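Local coordinates for protein putative ribose operon repressor (Burkholderia thailandensis, PDB 3EGC) that probably acts as a LacI-family transcriptional repressor that binds DNA and responds to a small ligand, perhaps ribose, through its periplasmic-binding-protein-like domain, at residues E96-N109 against G260-V272. Numbering follows the deposited sequence.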
loop_
_atom_site.group_PDB
_atom_site.type_symbol
_atom_site.label_atom_id
_atom_site.label_comp_id
_atom_site.label_asym_id
_atom_site.label_seq_id
_atom_site.Cartn_x
_atom_site.Cartn_y
_atom_site.Cartn_z
ATOM N N GLU A 96 17.994 8.284 -7.445
ATOM C CA GLU A 96 18.429 9.517 -8.083
ATOM C C GLU A 96 18.431 9.362 -9.610
ATOM O O GLU A 96 18.446 8.241 -10.147
ATOM C CB GLU A 96 19.820 9.921 -7.577
ATOM C CG GLU A 96 20.846 8.971 -8.073
ATOM C CD GLU A 96 22.214 9.175 -7.449
ATOM O OE1 GLU A 96 23.189 8.778 -7.832
ATOM O OE2 GLU A 96 22.511 9.751 -6.534
ATOM N N LEU A 97 18.431 10.489 -10.314
ATOM C CA LEU A 97 18.464 10.487 -11.767
ATOM C C LEU A 97 19.879 10.662 -12.305
ATOM O O LEU A 97 20.265 9.988 -13.273
ATOM C CB LEU A 97 17.595 11.602 -12.307
ATOM C CG LEU A 97 16.208 11.292 -12.854
ATOM C CD1 LEU A 97 15.844 9.842 -12.606
ATOM C CD2 LEU A 97 15.163 12.284 -12.294
ATOM N N ARG A 98 20.659 11.544 -11.684
ATOM C CA ARG A 98 22.002 11.841 -12.196
ATOM C C ARG A 98 21.848 12.569 -13.500
ATOM O O ARG A 98 22.465 12.230 -14.487
ATOM C CB ARG A 98 22.799 10.560 -12.417
ATOM C CG ARG A 98 23.365 10.007 -11.117
ATOM C CD ARG A 98 23.628 8.552 -11.195
ATOM N NE ARG A 98 24.453 8.180 -12.340
ATOM C CZ ARG A 98 24.389 6.991 -12.920
ATOM N NH1 ARG A 98 25.158 6.720 -13.974
ATOM N NH2 ARG A 98 23.587 6.062 -12.417
ATOM N N ILE A 99 20.986 13.568 -13.496
ATOM C CA ILE A 99 20.855 14.459 -14.610
ATOM C C ILE A 99 20.973 15.815 -14.013
ATOM O O ILE A 99 20.244 16.136 -13.082
ATOM C CB ILE A 99 19.453 14.365 -15.208
ATOM C CG1 ILE A 99 19.125 12.925 -15.633
ATOM C CG2 ILE A 99 19.285 15.359 -16.343
ATOM C CD1 ILE A 99 19.417 12.628 -17.077
ATOM N N PRO A 100 21.892 16.638 -14.550
ATOM C CA PRO A 100 22.085 18.006 -14.098
ATOM C C PRO A 100 20.776 18.768 -14.019
ATOM O O PRO A 100 19.988 18.685 -14.926
ATOM C CB PRO A 100 22.955 18.600 -15.217
ATOM C CG PRO A 100 23.782 17.464 -15.642
ATOM C CD PRO A 100 22.827 16.295 -15.637
ATOM N N GLY A 101 20.569 19.482 -12.924
ATOM C CA GLY A 101 19.365 20.246 -12.696
ATOM C C GLY A 101 18.203 19.502 -12.074
ATOM O O GLY A 101 17.249 20.128 -11.664
ATOM N N CYS A 102 18.257 18.168 -12.041
ATOM C CA CYS A 102 17.204 17.393 -11.347
ATOM C C CYS A 102 17.442 17.225 -9.858
ATOM O O CYS A 102 18.438 16.632 -9.454
ATOM C CB CYS A 102 17.071 16.007 -11.963
ATOM S SG CYS A 102 16.746 16.151 -13.659
ATOM N N GLY A 103 16.507 17.687 -9.039
ATOM C CA GLY A 103 16.543 17.391 -7.608
ATOM C C GLY A 103 16.306 15.928 -7.300
ATOM O O GLY A 103 15.770 15.167 -8.124
ATOM N N ALA A 104 16.702 15.547 -6.100
ATOM C CA ALA A 104 16.471 14.233 -5.585
ATOM C C ALA A 104 16.181 14.308 -4.070
ATOM O O ALA A 104 16.800 15.106 -3.336
ATOM C CB ALA A 104 17.661 13.410 -5.879
ATOM N N VAL A 105 15.215 13.495 -3.640
ATOM C CA VAL A 105 14.911 13.232 -2.264
ATOM C C VAL A 105 15.054 11.721 -2.018
ATOM O O VAL A 105 14.209 10.933 -2.436
ATOM C CB VAL A 105 13.460 13.630 -1.891
ATOM C CG1 VAL A 105 13.219 13.400 -0.349
ATOM C CG2 VAL A 105 13.179 15.048 -2.326
ATOM N N LEU A 106 16.092 11.354 -1.274
ATOM C CA LEU A 106 16.491 10.007 -1.040
ATOM C C LEU A 106 16.550 9.679 0.484
ATOM O O LEU A 106 16.558 10.554 1.304
ATOM C CB LEU A 106 17.882 9.834 -1.657
ATOM C CG LEU A 106 18.058 10.404 -3.077
ATOM C CD1 LEU A 106 19.589 10.360 -3.508
ATOM C CD2 LEU A 106 17.173 9.662 -4.098
ATOM N N SER A 107 16.626 8.406 0.833
ATOM C CA SER A 107 16.879 8.016 2.237
ATOM C C SER A 107 18.362 7.876 2.519
ATOM O O SER A 107 19.164 7.754 1.576
ATOM C CB SER A 107 16.203 6.687 2.591
ATOM O OG SER A 107 14.795 6.822 2.535
ATOM N N GLU A 108 18.716 7.861 3.804
ATOM C CA GLU A 108 20.097 7.506 4.194
ATOM C C GLU A 108 20.364 5.981 4.186
ATOM O O GLU A 108 20.548 5.325 5.243
ATOM C CB GLU A 108 20.528 8.188 5.510
ATOM C CG GLU A 108 19.729 7.733 6.748
ATOM C CD GLU A 108 19.888 8.667 7.953
ATOM O OE1 GLU A 108 20.643 9.672 7.858
ATOM O OE2 GLU A 108 19.259 8.378 8.992
ATOM N N ASN A 109 20.395 5.414 2.990
ATOM C CA ASN A 109 20.481 3.944 2.856
ATOM C C ASN A 109 21.718 3.256 3.449
ATOM O O ASN A 109 21.576 2.304 4.224
ATOM C CB ASN A 109 20.312 3.522 1.417
ATOM C CG ASN A 109 18.986 4.016 0.803
ATOM O OD1 ASN A 109 17.910 3.679 1.289
ATOM N ND2 ASN A 109 19.080 4.740 -0.306
ATOM N N GLY A 260 13.599 28.687 -5.083
ATOM C CA GLY A 260 14.625 27.770 -4.606
ATOM C C GLY A 260 15.197 26.912 -5.717
ATOM O O GLY A 260 14.708 26.925 -6.845
ATOM N N ASN A 261 16.252 26.185 -5.388
ATOM C CA ASN A 261 16.976 25.333 -6.337
ATOM C C ASN A 261 16.769 23.802 -6.136
ATOM O O ASN A 261 16.423 23.343 -5.057
ATOM C CB ASN A 261 18.481 25.629 -6.220
ATOM C CG ASN A 261 18.837 26.993 -6.762
ATOM O OD1 ASN A 261 17.965 27.824 -6.996
ATOM N ND2 ASN A 261 20.106 27.214 -6.997
ATOM N N ALA A 262 17.019 23.045 -7.188
ATOM C CA ALA A 262 17.145 21.602 -7.084
ATOM C C ALA A 262 18.328 21.244 -6.222
ATOM O O ALA A 262 19.395 21.861 -6.311
ATOM C CB ALA A 262 17.350 20.988 -8.474
ATOM N N THR A 263 18.150 20.199 -5.415
ATOM C CA THR A 263 19.291 19.608 -4.705
ATOM C C THR A 263 19.100 18.121 -4.374
ATOM O O THR A 263 18.073 17.567 -4.656
ATOM C CB THR A 263 19.578 20.394 -3.428
ATOM O OG1 THR A 263 20.945 20.185 -3.089
ATOM C CG2 THR A 263 18.644 19.961 -2.302
ATOM N N GLU A 264 20.108 17.501 -3.789
ATOM C CA GLU A 264 20.003 16.160 -3.267
ATOM C C GLU A 264 19.744 16.209 -1.782
ATOM O O GLU A 264 20.524 16.707 -1.013
ATOM C CB GLU A 264 21.248 15.295 -3.569
ATOM C CG GLU A 264 21.232 13.934 -2.818
ATOM C CD GLU A 264 22.375 12.964 -3.183
ATOM O OE1 GLU A 264 22.880 13.040 -4.344
ATOM O OE2 GLU A 264 22.776 12.139 -2.308
ATOM N N MET A 265 18.601 15.691 -1.376
ATOM C CA MET A 265 18.276 15.625 0.033
ATOM C C MET A 265 18.368 14.196 0.503
ATOM O O MET A 265 17.782 13.296 -0.078
ATOM C CB MET A 265 16.871 16.122 0.315
ATOM C CG MET A 265 16.758 17.576 0.803
ATOM S SD MET A 265 15.050 18.202 0.912
ATOM C CE MET A 265 14.842 17.950 2.695
ATOM N N ARG A 266 19.109 13.990 1.580
ATOM C CA ARG A 266 19.114 12.705 2.225
ATOM C C ARG A 266 18.312 12.782 3.520
ATOM O O ARG A 266 18.656 13.545 4.422
ATOM C CB ARG A 266 20.547 12.292 2.525
ATOM C CG ARG A 266 21.334 11.985 1.276
ATOM C CD ARG A 266 21.081 10.559 0.815
ATOM N NE ARG A 266 21.775 10.250 -0.413
ATOM C CZ ARG A 266 21.805 9.042 -0.987
ATOM N NH1 ARG A 266 21.162 7.988 -0.410
ATOM N NH2 ARG A 266 22.473 8.874 -2.132
ATOM N N LEU A 267 17.282 11.959 3.631
ATOM C CA LEU A 267 16.410 11.988 4.813
ATOM C C LEU A 267 16.699 10.887 5.880
ATOM O O LEU A 267 16.969 9.745 5.572
ATOM C CB LEU A 267 14.968 11.882 4.383
ATOM C CG LEU A 267 14.150 13.162 4.275
ATOM C CD1 LEU A 267 14.975 14.473 3.999
ATOM C CD2 LEU A 267 12.885 13.031 3.376
ATOM N N GLN A 268 16.629 11.266 7.140
ATOM C CA GLN A 268 16.875 10.368 8.237
ATOM C C GLN A 268 15.887 9.178 8.301
ATOM O O GLN A 268 14.643 9.325 8.189
ATOM C CB GLN A 268 16.845 11.188 9.545
ATOM C CG GLN A 268 16.404 10.470 10.873
ATOM C CD GLN A 268 16.152 11.502 12.033
ATOM O OE1 GLN A 268 15.085 12.100 12.167
ATOM N NE2 GLN A 268 17.153 11.722 12.831
ATOM N N THR A 269 16.455 8.009 8.462
ATOM C CA THR A 269 15.755 6.800 8.699
ATOM C C THR A 269 15.945 6.448 10.192
ATOM O O THR A 269 16.872 6.922 10.876
ATOM C CB THR A 269 16.370 5.655 7.861
ATOM O OG1 THR A 269 17.695 5.375 8.300
ATOM C CG2 THR A 269 16.439 6.048 6.459
ATOM N N ARG A 270 15.093 5.594 10.699
ATOM C CA ARG A 270 15.258 5.220 12.049
ATOM C C ARG A 270 15.141 3.706 12.222
ATOM O O ARG A 270 14.331 3.041 11.594
ATOM C CB ARG A 270 14.320 5.999 12.966
ATOM C CG ARG A 270 13.170 5.240 13.457
ATOM C CD ARG A 270 12.243 6.133 14.220
ATOM N NE ARG A 270 11.516 5.386 15.210
ATOM C CZ ARG A 270 10.281 4.933 15.050
ATOM N NH1 ARG A 270 9.628 5.153 13.931
ATOM N NH2 ARG A 270 9.710 4.258 16.023
ATOM N N PHE A 271 15.995 3.188 13.084
ATOM C CA PHE A 271 16.033 1.751 13.346
ATOM C C PHE A 271 15.005 1.403 14.422
ATOM O O PHE A 271 14.966 2.017 15.491
ATOM C CB PHE A 271 17.443 1.331 13.781
ATOM C CG PHE A 271 17.641 -0.148 13.805
ATOM C CD1 PHE A 271 18.162 -0.764 14.929
ATOM C CD2 PHE A 271 17.302 -0.927 12.713
ATOM C CE1 PHE A 271 18.337 -2.149 14.970
ATOM C CE2 PHE A 271 17.510 -2.276 12.724
ATOM C CZ PHE A 271 18.030 -2.905 13.871
ATOM N N VAL A 272 14.141 0.442 14.117
ATOM C CA VAL A 272 13.085 0.065 15.058
ATOM C C VAL A 272 13.264 -1.392 15.409
ATOM O O VAL A 272 13.194 -2.261 14.526
ATOM C CB VAL A 272 11.694 0.277 14.418
ATOM C CG1 VAL A 272 10.541 -0.140 15.364
ATOM C CG2 VAL A 272 11.554 1.751 13.922
#
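Ala104 and Leu106 are laced to strand 264-267 by a ladder of backbone hydrogen bonds: Ala104 N to Thr263 O, Met265 N to Ala104 O (2.7 Å), Leu106 N to Met265 O and Leu267 N to Leu106 O. Glu108 N continues it with a longer bond to Leu267 O (3.1 Å). The tightly packed part of this parallel pair is buried Val105 and Ser107 under helix 241-257, with Met265 and Leu267 on the same face toward the outer edge. There Val105 CG1, anti to its own N (chi1 -176°), meets Leu267 CD2 at 3.8 Å. Strand 103-107 bonds on its other edge to strand 90-93; the 264-267 part of the broken C-terminal strand lies beside it in the N-terminal lobe, and 270-272 continues to strand 236-238 of the other lobe, one of the crossovers of the bilobed periplasmic-binding-protein fold of LacI-type repressors. The opposite face is more polar: Met138 of helix 138-153 packs on Leu106 and Arg266, and the solvent side lies at exposed Glu264. Arg266 NE forms a salt bridge with Glu264 OE2 (2.9 Å), while Leu106 CD1 sits over one guanidinium face, 3.5 Å from Arg266 NH2. A bend at chi2 (-83°) turns the arginine back over strand 103-107, and Arg266 NH1 reaches Ser107 O at 2.8 Å, close to the guanidinium plane. Arg266 NH2 has a second carboxylate partner in Glu142, which together with Ser107 O should limit its rotation. Past the strand end, Glu108 OE2 accepts a hydrogen bond from Thr269 N (2.9 Å) from above the carboxylate plane and a weak one from Thr269 OG1 (3.5 Å); Glu108 OE1 pairs with Arg111.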